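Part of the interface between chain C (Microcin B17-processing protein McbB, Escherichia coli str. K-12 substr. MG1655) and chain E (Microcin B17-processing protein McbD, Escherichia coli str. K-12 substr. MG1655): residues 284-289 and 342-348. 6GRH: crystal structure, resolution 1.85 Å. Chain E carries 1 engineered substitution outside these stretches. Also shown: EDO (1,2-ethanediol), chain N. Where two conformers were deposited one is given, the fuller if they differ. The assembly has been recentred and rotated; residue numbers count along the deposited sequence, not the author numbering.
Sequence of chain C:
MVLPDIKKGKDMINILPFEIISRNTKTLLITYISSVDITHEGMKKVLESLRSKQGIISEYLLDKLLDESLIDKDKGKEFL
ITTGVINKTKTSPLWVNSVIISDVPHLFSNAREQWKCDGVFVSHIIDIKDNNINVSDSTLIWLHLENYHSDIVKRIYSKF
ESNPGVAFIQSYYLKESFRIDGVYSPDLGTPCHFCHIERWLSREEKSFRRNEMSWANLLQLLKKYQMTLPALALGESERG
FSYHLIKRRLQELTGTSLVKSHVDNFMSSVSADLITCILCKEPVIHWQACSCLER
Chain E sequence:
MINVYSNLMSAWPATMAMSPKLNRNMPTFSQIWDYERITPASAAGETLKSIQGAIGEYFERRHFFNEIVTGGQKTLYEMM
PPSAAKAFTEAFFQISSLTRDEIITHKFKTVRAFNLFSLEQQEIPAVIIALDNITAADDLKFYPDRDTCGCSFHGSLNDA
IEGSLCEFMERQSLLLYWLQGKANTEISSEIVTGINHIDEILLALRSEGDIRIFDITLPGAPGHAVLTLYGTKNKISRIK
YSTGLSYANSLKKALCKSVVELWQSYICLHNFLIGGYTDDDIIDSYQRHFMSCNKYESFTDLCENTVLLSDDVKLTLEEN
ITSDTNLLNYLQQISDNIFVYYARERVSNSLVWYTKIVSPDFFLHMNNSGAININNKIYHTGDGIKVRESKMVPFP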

# COMPACT_ATOMS: atom_id res chain seq x y z
N VAL C 284 -19.46 23.31 -4.41
CA VAL C 284 -20.57 24.23 -4.22
C VAL C 284 -21.20 24.54 -5.58
O VAL C 284 -20.50 24.86 -6.56
CB VAL C 284 -20.20 25.54 -3.48
CG1 VAL C 284 -19.45 25.25 -2.19
CG2 VAL C 284 -19.40 26.46 -4.38
N ILE C 285 -22.52 24.44 -5.62
CA ILE C 285 -23.31 24.65 -6.83
C ILE C 285 -24.30 25.79 -6.58
O ILE C 285 -24.52 26.23 -5.44
CB ILE C 285 -24.01 23.35 -7.27
CG1 ILE C 285 -25.12 22.92 -6.31
CG2 ILE C 285 -22.99 22.23 -7.32
CD1 ILE C 285 -25.98 21.79 -6.83
N HIS C 286 -24.83 26.32 -7.68
CA HIS C 286 -25.83 27.37 -7.59
C HIS C 286 -27.15 26.77 -7.11
O HIS C 286 -27.41 25.59 -7.36
CB HIS C 286 -26.07 28.04 -8.94
CG HIS C 286 -25.29 29.29 -9.16
ND1 HIS C 286 -25.47 30.41 -8.38
CD2 HIS C 286 -24.37 29.62 -10.09
CE1 HIS C 286 -24.68 31.37 -8.82
NE2 HIS C 286 -24.01 30.93 -9.86
N TRP C 287 -27.91 27.59 -6.39
CA TRP C 287 -29.31 27.33 -6.07
C TRP C 287 -30.20 28.21 -6.98
O TRP C 287 -30.12 29.44 -6.93
CB TRP C 287 -29.58 27.64 -4.60
CG TRP C 287 -30.95 27.26 -4.12
CD1 TRP C 287 -31.72 26.20 -4.54
CD2 TRP C 287 -31.68 27.91 -3.10
NE1 TRP C 287 -32.90 26.18 -3.85
CE2 TRP C 287 -32.89 27.20 -2.94
CE3 TRP C 287 -31.43 29.01 -2.28
CZ2 TRP C 287 -33.86 27.58 -2.00
CZ3 TRP C 287 -32.39 29.39 -1.34
CH2 TRP C 287 -33.60 28.68 -1.22
N GLN C 288 -31.04 27.59 -7.81
CA GLN C 288 -31.90 28.33 -8.77
C GLN C 288 -32.74 29.45 -8.09
O GLN C 288 -32.95 30.50 -8.67
CB GLN C 288 -32.81 27.34 -9.54
CG GLN C 288 -33.96 27.97 -10.35
CD GLN C 288 -33.49 28.64 -11.64
OE1 GLN C 288 -33.61 28.06 -12.75
NE2 GLN C 288 -32.91 29.85 -11.51
N ALA C 289 -33.16 29.22 -6.85
CA ALA C 289 -33.98 30.17 -6.10
C ALA C 289 -33.21 31.34 -5.48
O ALA C 289 -33.82 32.24 -4.93
CB ALA C 289 -34.75 29.44 -5.01
N TYR E 342 -39.19 24.36 -16.12
CA TYR E 342 -37.74 24.15 -16.13
C TYR E 342 -37.06 24.97 -15.06
O TYR E 342 -37.56 26.03 -14.64
CB TYR E 342 -37.16 24.45 -17.53
CG TYR E 342 -37.18 25.91 -17.88
CD1 TYR E 342 -38.30 26.49 -18.42
CD2 TYR E 342 -36.07 26.71 -17.61
CE1 TYR E 342 -38.34 27.85 -18.70
CE2 TYR E 342 -36.09 28.06 -17.88
CZ TYR E 342 -37.22 28.64 -18.40
OH TYR E 342 -37.22 29.99 -18.67
N ALA E 343 -35.95 24.42 -14.57
CA ALA E 343 -35.04 25.11 -13.67
C ALA E 343 -33.62 24.61 -14.01
O ALA E 343 -33.45 23.52 -14.61
CB ALA E 343 -35.36 24.81 -12.23
N ARG E 344 -32.64 25.44 -13.72
CA ARG E 344 -31.25 25.07 -13.96
C ARG E 344 -30.31 25.69 -12.94
O ARG E 344 -30.59 26.75 -12.36
CB ARG E 344 -30.83 25.36 -15.39
CG ARG E 344 -30.58 26.81 -15.75
CD ARG E 344 -31.77 27.69 -15.43
NE ARG E 344 -31.73 28.96 -16.15
CZ ARG E 344 -32.66 29.92 -16.03
NH1 ARG E 344 -33.67 29.78 -15.17
NH2 ARG E 344 -32.56 31.04 -16.76
N GLU E 345 -29.19 25.00 -12.74
CA GLU E 345 -28.19 25.38 -11.73
C GLU E 345 -26.78 25.07 -12.26
O GLU E 345 -26.53 23.98 -12.80
CB GLU E 345 -28.43 24.60 -10.42
CG GLU E 345 -29.76 24.94 -9.77
CD GLU E 345 -30.09 24.14 -8.52
OE1 GLU E 345 -29.60 22.98 -8.35
OE2 GLU E 345 -30.88 24.70 -7.71
N ARG E 346 -25.89 26.03 -12.12
CA ARG E 346 -24.51 25.84 -12.46
C ARG E 346 -23.81 24.84 -11.53
O ARG E 346 -23.88 24.94 -10.29
CB ARG E 346 -23.79 27.17 -12.47
CG ARG E 346 -22.46 27.12 -13.17
CD ARG E 346 -21.81 28.49 -13.25
NE ARG E 346 -20.47 28.38 -13.79
CZ ARG E 346 -19.61 29.39 -13.96
NH1 ARG E 346 -19.92 30.62 -13.59
NH2 ARG E 346 -18.42 29.14 -14.49
N VAL E 347 -23.13 23.89 -12.15
CA VAL E 347 -22.28 22.91 -11.47
C VAL E 347 -20.97 22.91 -12.26
O VAL E 347 -20.97 22.55 -13.42
CB VAL E 347 -22.90 21.49 -11.50
CG1 VAL E 347 -21.98 20.47 -10.86
CG2 VAL E 347 -24.28 21.49 -10.83
N SER E 348 -19.88 23.37 -11.65
CA SER E 348 -18.60 23.62 -12.34
C SER E 348 -18.82 24.53 -13.55
O SER E 348 -19.39 25.62 -13.39
CB SER E 348 -17.88 22.30 -12.70
OG SER E 348 -17.71 21.54 -11.53
C1 EDO N . -35.49 32.91 -14.65
O1 EDO N . -34.10 33.19 -14.43
C2 EDO N . -35.80 32.57 -16.11
O2 EDO N . -34.73 32.93 -16.99
O HOH W 1 -19.63 22.98 -8.72

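Chain C, which forms no regular helix or strand here and is extended from Val C284 to Trp C287, runs along a β-strand of chain E in nearly the opposite direction, and the two stretches bury 465 Å² between them. Three residues cover most of the surface: Gln C288, Glu E345 and His C286. Each combines side-chain packing with a part in the polar network, either directly or through its backbone.

Gln C288 contributes the largest share. Its CA-to-CB bond points toward the strand, and the side chain, with chi1 in t and chi2 in p, delivers OE1 to Arg E344. There the carbonyl oxygen accepts two hydrogen bonds from the same residue: one from the backbone, Arg E344 N to Gln C288 OE1, at 3.0 Å, and one from the guanidinium, Arg E344 NH1 to Gln C288 OE1, also at 3.0 Å. The backbone bond is close to linear at 168°, whereas the bond from NH1 is more bent at 148°. An amide suits this place because its oxygen has lone pairs for both donors. Arg E344 starts out away from chain C at its CA-to-CB bond, but its long side chain bends back, so that OE1 meets the edge of the guanidinium near its plane, where the N-H bonds point. On the same group, Arg E344 NH2 donates to O2 of a 1,2-ethanediol at 2.9 Å, probably a molecule from the crystallisation liquor. The small Ala E343 lies beside the glutamine, its CB 3.7 Å from Gln C288 OE1.

Glu E345 reaches in the other direction across the interface. Its CA-to-CB bond points toward chain C, and with chi1 in m and chi2 in t its OE2 accepts a short, nearly straight hydrogen bond from Gln C288 N at 2.9 Å. Here a side-chain carboxylate, rather than a backbone carbonyl, accepts the main-chain N-H. The same oxygen lies at the edge of the Trp C287 ring, with Glu E345 OE2 3.6 Å from Trp C287 CD1, even though the tryptophan's CA-to-CB bond points away. Glu E345 OE1 is satisfied elsewhere in the structure, so neither oxygen of this buried carboxylate lacks a partner.

His C286 anchors the register by its main chain: His C286 N donates to Arg E346 O at 3.1 Å, with an angle of 169°. Its CA-to-CB bond points toward the strand, and the ring edge packs on aliphatic carbon, His C286 CD2 lying 3.5 Å from Arg E346 CB. Both ring nitrogens are hydrogen-bonded elsewhere, leaving carbon for this contact.

Ile C285 adds an apolar contact, its CG2 lying 3.8 Å from Val E347 CG2, a fit for two branched aliphatic residues, while its CB sits 3.4 Å from Arg E346 O. At the end, a water bridges the chains, its oxygen donating to Val C284 O and accepting from Ser E348 N, each at 3.0 Å.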